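Local coordinates for protein blood group a-and b-cleaving endo-beta-galactosidase (Streptococcus pneumoniae, PDB 2YGL) that probably binds blood group carbohydrate through tandem CBM51 modules of a family 98 enzyme that cleaves blood group A and B antigens, at residues 97-102 against 155-160; 67-72 against 148-153; 45-50 against 160-165. All blocks are in the same frame, centred on the assembly; numbering follows the deposited sequence.

All three contacts lie in the first of the two NPCBM-type modules, a beta-sandwich, with centres 14 to 16 Å from one another. Contacts 1 and 2 meet at one calcium ion: Val102, His155 and Asp159 come from contact 1 and Ala152 from contact 2. Contact 2 joins strands 69-74 and 145-151 of the five-stranded sheet. The chain then runs through the calcium loop into strand 160-171 of the other sheet, where contact 3 packs strand 45-48 on its outer side. Along the sequence, contact 3 encloses the other two, whose segments alternate. Leu148 and Ser150 pack on Phe163 and Val161, joining the sheets. The calcium ion thus ties loop 97-102 to the turn linking the two sheets.

Contact 1 (97-102 against 155-160); sequences RSDHAV and HTWGDE. With CA (calcium ion), chain C.
Ala101 and Gly158 bring their backbones within 4.3 Å, CA to CA, where two loops, one with a type I turn at 97-100 and the other with a type II turn at 156-159, close round a calcium site of the CBM51 beta-sandwich. The Ala101 amide donates to Trp157 O (2.9 Å), and the next amide, Val102 N, makes a bent hydrogen bond (133°) of 3.0 Å to Asp159 OD1, nearly along its C-O axis. The other oxygen, OD2, binds the calcium ion together with the carbonyls of Val102 and His155, two waters and Ala152 O. One carboxylate thus holds both metal and loop. Metal-bound water 1 lies within hydrogen-bonding distance of Asp99 O and Trp157 O, with more acceptors round it than protons.

Trp157 CB sits over the centre of the His100 ring, 3.4 Å from its centroid, and the indole five-membered ring makes an offset stack with that imidazole, planes at 30°. Arg97 grips Asp99 side-on through NE and NH2, each to the syn lone pair of a different oxygen. Asp99 CG, between its backbone N and carbonyl carbon (chi1 54°), lies at the indole edge, with OD2 3.4 Å from Trp157 CZ3.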
# COMPACT_ATOMS: atom_id res chain seq x y z
N ARG A 97 -17.26 -23.54 38.54
CA ARG A 97 -16.23 -23.79 39.55
C ARG A 97 -15.09 -22.80 39.36
O ARG A 97 -14.87 -22.30 38.25
CB ARG A 97 -15.72 -25.23 39.44
CG ARG A 97 -16.65 -26.29 40.02
CD ARG A 97 -16.36 -27.69 39.48
NE ARG A 97 -14.93 -28.02 39.51
CZ ARG A 97 -14.44 -29.26 39.41
NH1 ARG A 97 -15.25 -30.30 39.29
NH2 ARG A 97 -13.13 -29.45 39.44
N SER A 98 -14.36 -22.53 40.44
CA SER A 98 -13.27 -21.54 40.42
C SER A 98 -12.03 -21.99 39.63
O SER A 98 -11.16 -21.17 39.34
CB SER A 98 -12.88 -21.14 41.84
OG SER A 98 -12.43 -22.26 42.58
N ASP A 99 -11.94 -23.28 39.31
CA ASP A 99 -10.86 -23.80 38.47
C ASP A 99 -11.23 -23.79 36.98
O ASP A 99 -10.41 -24.08 36.11
CB ASP A 99 -10.41 -25.20 38.93
CG ASP A 99 -11.57 -26.20 39.00
OD1 ASP A 99 -12.70 -25.86 38.59
OD2 ASP A 99 -11.34 -27.33 39.48
N HIS A 100 -12.50 -23.47 36.70
CA HIS A 100 -12.99 -23.29 35.34
C HIS A 100 -12.87 -21.82 34.94
O HIS A 100 -12.94 -20.94 35.79
CB HIS A 100 -14.45 -23.75 35.24
CG HIS A 100 -14.62 -25.24 35.21
ND1 HIS A 100 -15.35 -25.88 34.24
CD2 HIS A 100 -14.14 -26.21 36.03
CE1 HIS A 100 -15.32 -27.18 34.46
NE2 HIS A 100 -14.59 -27.41 35.54
N ALA A 101 -12.69 -21.57 33.64
CA ALA A 101 -12.49 -20.22 33.09
C ALA A 101 -11.29 -19.49 33.72
O ALA A 101 -11.42 -18.37 34.23
CB ALA A 101 -13.78 -19.38 33.19
N VAL A 102 -10.13 -20.14 33.68
CA VAL A 102 -8.89 -19.56 34.21
C VAL A 102 -7.82 -19.63 33.12
O VAL A 102 -7.29 -20.70 32.82
CB VAL A 102 -8.42 -20.28 35.51
CG1 VAL A 102 -7.08 -19.72 35.99
CG2 VAL A 102 -9.47 -20.15 36.61
N HIS A 155 -5.61 -26.28 33.84
CA HIS A 155 -6.68 -27.00 33.15
C HIS A 155 -7.23 -26.17 32.00
O HIS A 155 -7.13 -24.95 32.01
CB HIS A 155 -7.82 -27.34 34.12
CG HIS A 155 -7.37 -27.97 35.40
ND1 HIS A 155 -7.02 -29.30 35.48
CD2 HIS A 155 -7.23 -27.46 36.64
CE1 HIS A 155 -6.67 -29.58 36.73
NE2 HIS A 155 -6.79 -28.48 37.45
N THR A 156 -7.83 -26.84 31.02
CA THR A 156 -8.45 -26.15 29.89
C THR A 156 -9.95 -25.88 30.13
O THR A 156 -10.60 -25.20 29.33
CB THR A 156 -8.29 -26.96 28.58
OG1 THR A 156 -9.02 -28.19 28.68
CG2 THR A 156 -6.82 -27.25 28.30
N TRP A 157 -10.48 -26.41 31.24
CA TRP A 157 -11.90 -26.32 31.56
C TRP A 157 -12.42 -24.88 31.53
O TRP A 157 -11.89 -24.00 32.21
CB TRP A 157 -12.20 -26.93 32.94
CG TRP A 157 -11.66 -28.32 33.17
CD1 TRP A 157 -11.55 -29.33 32.25
CD2 TRP A 157 -11.17 -28.86 34.40
NE1 TRP A 157 -11.02 -30.46 32.84
CE2 TRP A 157 -10.77 -30.19 34.16
CE3 TRP A 157 -11.02 -28.33 35.70
CZ2 TRP A 157 -10.24 -31.01 35.16
CZ3 TRP A 157 -10.49 -29.15 36.70
CH2 TRP A 157 -10.11 -30.48 36.42
N GLY A 158 -13.45 -24.65 30.72
CA GLY A 158 -14.11 -23.34 30.62
C GLY A 158 -13.30 -22.22 29.99
O GLY A 158 -13.74 -21.06 29.99
N ASP A 159 -12.14 -22.54 29.43
CA ASP A 159 -11.25 -21.53 28.85
C ASP A 159 -11.68 -21.11 27.44
O ASP A 159 -10.96 -21.32 26.46
CB ASP A 159 -9.80 -22.02 28.84
CG ASP A 159 -9.24 -22.19 30.23
OD1 ASP A 159 -9.88 -21.77 31.22
OD2 ASP A 159 -8.13 -22.75 30.34
N GLU A 160 -12.86 -20.50 27.36
CA GLU A 160 -13.43 -20.05 26.11
C GLU A 160 -12.82 -18.71 25.71
O GLU A 160 -13.44 -17.65 25.88
CB GLU A 160 -14.96 -19.92 26.23
CG GLU A 160 -15.68 -21.22 26.59
CD GLU A 160 -15.82 -22.16 25.41
OE1 GLU A 160 -16.22 -21.70 24.32
OE2 GLU A 160 -15.54 -23.36 25.58
CA CA C . -7.35 -22.84 32.51
O HOH W 1 -9.40 -23.60 33.48
O HOH W 2 -6.49 -23.39 34.53

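Contact 2 (67-72 against 148-153); sequences SPSVIS and LKSFAG. With CA (calcium ion), chain C.
Ser69 O is gripped by two donors, the amide of Ser150 across the strands at 3.0 Å and water 4, while Lys149 CA makes a CA-H...O contact with it. It belongs to an antiparallel strand pair, 69-72 with 148-151, inside the five-stranded sheet of the beta-sandwich; their axes approach to 4.8 Å, at 173°. Ser69 with Ser150 and Ile71 with Leu148 are hydrogen-bonded pairs, and Val70 with Lys149 is the non-hydrogen-bonded pair between them. The shortest of the four bonds joins Leu148 N to Ile71 O at 2.8 Å.

On the face carrying Ser69 and Ile71, Ser150 OG stands between its own backbone N and carbonyl carbon (chi1 54°), where it meets Ser69 CB at 3.4 Å and water 4. Ser69 OG hydrogen-bonds to Thr18 O and Thr63 OG1. On the other face Val70 CG2 lies beside Lys149 CG, and the ammonium of Lys149 pairs with Glu109. Beyond the strand end, water 3 links Ser67 OG to Gly153 N. Pro68, after a cis peptide bond, lies alongside Phe151, itself in a cation-pi contact with Arg105, and makes a CH-pi contact over the ring face, Pro68 CB 3.6 Å from the Phe151 centroid and 16° off the normal.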
# COMPACT_ATOMS: atom_id res chain seq x y z
N SER A 67 -1.69 -25.23 25.75
CA SER A 67 -0.35 -24.87 26.24
C SER A 67 0.74 -24.77 25.17
O SER A 67 1.76 -25.46 25.26
CB SER A 67 0.07 -25.83 27.36
OG SER A 67 -0.66 -25.59 28.55
N PRO A 68 0.56 -23.89 24.16
CA PRO A 68 -0.62 -23.05 23.92
C PRO A 68 -1.55 -23.58 22.83
O PRO A 68 -1.18 -24.48 22.07
CB PRO A 68 0.00 -21.73 23.45
CG PRO A 68 1.31 -22.14 22.79
CD PRO A 68 1.68 -23.52 23.27
N SER A 69 -2.76 -23.03 22.79
CA SER A 69 -3.61 -23.11 21.61
C SER A 69 -3.09 -22.06 20.64
O SER A 69 -2.84 -20.92 21.03
CB SER A 69 -5.07 -22.82 21.98
OG SER A 69 -5.81 -22.31 20.87
N VAL A 70 -2.91 -22.44 19.37
CA VAL A 70 -2.31 -21.55 18.37
C VAL A 70 -3.16 -21.49 17.09
O VAL A 70 -3.48 -22.51 16.50
CB VAL A 70 -0.85 -21.96 18.02
CG1 VAL A 70 -0.31 -21.14 16.85
CG2 VAL A 70 0.07 -21.81 19.23
N ILE A 71 -3.50 -20.27 16.69
CA ILE A 71 -4.17 -20.03 15.41
C ILE A 71 -3.31 -19.06 14.59
O ILE A 71 -3.11 -17.90 14.98
CB ILE A 71 -5.61 -19.49 15.59
CG1 ILE A 71 -6.40 -20.41 16.53
CG2 ILE A 71 -6.32 -19.37 14.24
CD1 ILE A 71 -7.39 -19.70 17.41
N SER A 72 -2.81 -19.54 13.45
CA SER A 72 -1.86 -18.78 12.63
C SER A 72 -2.42 -18.44 11.26
O SER A 72 -3.20 -19.20 10.68
CB SER A 72 -0.56 -19.57 12.47
OG SER A 72 0.03 -19.83 13.72
N LEU A 148 -2.09 -16.25 16.95
CA LEU A 148 -2.95 -16.01 18.10
C LEU A 148 -2.76 -17.15 19.10
O LEU A 148 -3.13 -18.30 18.83
CB LEU A 148 -4.42 -15.92 17.65
CG LEU A 148 -4.98 -14.59 17.13
CD1 LEU A 148 -4.12 -13.94 16.04
CD2 LEU A 148 -6.40 -14.80 16.62
N LYS A 149 -2.17 -16.82 20.25
CA LYS A 149 -1.78 -17.83 21.24
C LYS A 149 -2.54 -17.65 22.56
O LYS A 149 -2.66 -16.53 23.06
CB LYS A 149 -0.27 -17.76 21.50
CG LYS A 149 0.60 -17.99 20.27
CD LYS A 149 2.04 -17.55 20.51
CE LYS A 149 2.83 -18.56 21.32
NZ LYS A 149 4.19 -18.05 21.66
N SER A 150 -3.04 -18.75 23.11
CA SER A 150 -3.72 -18.71 24.41
C SER A 150 -3.25 -19.84 25.32
O SER A 150 -3.21 -21.01 24.92
CB SER A 150 -5.24 -18.71 24.25
OG SER A 150 -5.69 -19.79 23.45
N PHE A 151 -2.90 -19.47 26.55
CA PHE A 151 -2.33 -20.40 27.52
C PHE A 151 -3.34 -20.75 28.62
O PHE A 151 -3.76 -19.89 29.39
CB PHE A 151 -1.03 -19.83 28.11
CG PHE A 151 0.11 -19.74 27.12
CD1 PHE A 151 0.24 -18.64 26.28
CD2 PHE A 151 1.05 -20.76 27.04
CE1 PHE A 151 1.29 -18.56 25.36
CE2 PHE A 151 2.11 -20.69 26.13
CZ PHE A 151 2.23 -19.59 25.29
N ALA A 152 -3.71 -22.03 28.67
CA ALA A 152 -4.76 -22.53 29.56
C ALA A 152 -4.33 -22.66 31.02
O ALA A 152 -5.16 -22.57 31.92
CB ALA A 152 -5.29 -23.87 29.06
N GLY A 153 -3.04 -22.88 31.25
CA GLY A 153 -2.54 -23.11 32.60
C GLY A 153 -2.82 -24.53 33.07
O GLY A 153 -2.64 -25.48 32.30
CA CA C . -7.35 -22.84 32.51
O HOH W 3 -0.85 -23.04 29.42
O HOH W 4 -5.33 -19.33 20.62
O HOH W 2 -6.49 -23.39 34.53
O HOH W 1 -9.40 -23.60 33.48

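Contact 3 (45-50 against 160-165); sequences ISLLTS and EVVFAD
Val162 meets both Ile45 and Leu47 of the 45-48 strand, the first residue of 160-165 to do so. Its CB touches Ile45 CG2 at 3.8 Å, the two side chains sliding past each other in opposite directions, with Val162 CG1 also beside Ile45 CG1. The second branch, CG2, stands between the backbone N and the carbonyl carbon (chi1 of CG1 being -74°) and meets Leu47 CD2 tip to tip at 3.7 Å. Phe163 points away from 45-48, towards Leu148 of the five-stranded sheet.

At Ala164 the chain faces 45-48 again: its CB is shared by Ile45 CG2 at 3.8 Å and Leu47 CD1 at 3.9 Å. Ile45 CG2, anti to its backbone N, therefore bridges Val162 and Ala164, while Leu47 CD1 also lies near Val162 CG2, which CD2 meets more closely. The four buried side chains make this contact purely apolar, without a hydrogen bond between the segments. Tyr86 adjoins both Leu47 and Ala164, and Phe57 also covers Ala164. The strand axes cross at -97°, 7.9 Å apart, an orthogonal packing in which the two-stranded 45-48/54-57 hairpin lies across the last strand, 160-171, of the first NPCBM-type beta-sandwich module.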
# COMPACT_ATOMS: atom_id res chain seq x y z
N ILE A 45 -20.30 -14.01 19.89
CA ILE A 45 -19.18 -13.72 20.80
C ILE A 45 -19.53 -12.50 21.65
O ILE A 45 -19.97 -11.47 21.13
CB ILE A 45 -17.87 -13.47 20.01
CG1 ILE A 45 -17.37 -14.77 19.38
CG2 ILE A 45 -16.79 -12.84 20.91
CD1 ILE A 45 -16.36 -14.58 18.26
N SER A 46 -19.36 -12.62 22.96
CA SER A 46 -19.59 -11.50 23.86
C SER A 46 -18.58 -11.42 24.99
O SER A 46 -18.12 -12.44 25.51
CB SER A 46 -21.02 -11.51 24.41
OG SER A 46 -21.28 -12.65 25.20
N LEU A 47 -18.23 -10.20 25.36
CA LEU A 47 -17.26 -9.94 26.41
C LEU A 47 -17.74 -8.86 27.36
O LEU A 47 -18.53 -7.99 26.98
CB LEU A 47 -15.91 -9.53 25.81
CG LEU A 47 -15.03 -10.62 25.20
CD1 LEU A 47 -13.81 -10.02 24.50
CD2 LEU A 47 -14.61 -11.62 26.26
N LEU A 48 -17.26 -8.93 28.59
CA LEU A 48 -17.48 -7.89 29.58
C LEU A 48 -16.57 -6.71 29.25
O LEU A 48 -15.35 -6.86 29.18
CB LEU A 48 -17.18 -8.43 30.97
CG LEU A 48 -17.85 -7.82 32.20
CD1 LEU A 48 -19.36 -8.01 32.15
CD2 LEU A 48 -17.28 -8.47 33.45
N THR A 49 -17.17 -5.54 29.03
CA THR A 49 -16.40 -4.33 28.79
C THR A 49 -16.36 -3.46 30.05
O THR A 49 -16.70 -3.93 31.14
CB THR A 49 -16.91 -3.55 27.54
OG1 THR A 49 -16.01 -2.48 27.25
CG2 THR A 49 -18.30 -2.99 27.75
N SER A 50 -15.94 -2.21 29.91
CA SER A 50 -15.87 -1.28 31.04
C SER A 50 -17.25 -1.05 31.65
O SER A 50 -18.27 -1.10 30.96
CB SER A 50 -15.23 0.04 30.62
OG SER A 50 -14.88 0.80 31.76
N GLU A 160 -12.86 -20.50 27.36
CA GLU A 160 -13.43 -20.05 26.11
C GLU A 160 -12.82 -18.71 25.71
O GLU A 160 -13.44 -17.65 25.88
CB GLU A 160 -14.96 -19.92 26.23
CG GLU A 160 -15.68 -21.22 26.59
CD GLU A 160 -15.82 -22.16 25.41
OE1 GLU A 160 -16.22 -21.70 24.32
OE2 GLU A 160 -15.54 -23.36 25.58
N VAL A 161 -11.59 -18.75 25.20
CA VAL A 161 -10.89 -17.55 24.75
C VAL A 161 -11.48 -17.08 23.43
O VAL A 161 -11.58 -17.85 22.47
CB VAL A 161 -9.36 -17.76 24.63
CG1 VAL A 161 -8.69 -16.59 23.89
CG2 VAL A 161 -8.73 -17.93 26.00
N VAL A 162 -11.87 -15.81 23.39
CA VAL A 162 -12.32 -15.19 22.16
C VAL A 162 -11.44 -14.02 21.76
O VAL A 162 -11.05 -13.19 22.60
CB VAL A 162 -13.81 -14.74 22.20
CG1 VAL A 162 -14.73 -15.95 22.10
CG2 VAL A 162 -14.11 -13.91 23.44
N PHE A 163 -11.11 -13.97 20.48
CA PHE A 163 -10.46 -12.83 19.87
C PHE A 163 -11.56 -12.05 19.16
O PHE A 163 -11.76 -12.20 17.95
CB PHE A 163 -9.34 -13.29 18.92
CG PHE A 163 -8.27 -14.13 19.59
CD1 PHE A 163 -8.44 -15.50 19.76
CD2 PHE A 163 -7.09 -13.54 20.04
CE1 PHE A 163 -7.45 -16.27 20.38
CE2 PHE A 163 -6.10 -14.30 20.66
CZ PHE A 163 -6.28 -15.67 20.83
N ALA A 164 -12.30 -11.26 19.94
CA ALA A 164 -13.47 -10.54 19.45
C ALA A 164 -13.09 -9.40 18.51
O ALA A 164 -12.17 -8.62 18.82
CB ALA A 164 -14.30 -10.01 20.62
N ASP A 165 -13.79 -9.32 17.38
CA ASP A 165 -13.58 -8.27 16.37
C ASP A 165 -12.19 -8.33 15.71
O ASP A 165 -11.70 -7.33 15.17
CB ASP A 165 -13.87 -6.88 16.96
CG ASP A 165 -14.10 -5.83 15.89
OD1 ASP A 165 -14.92 -6.07 14.98
OD2 ASP A 165 -13.47 -4.76 15.96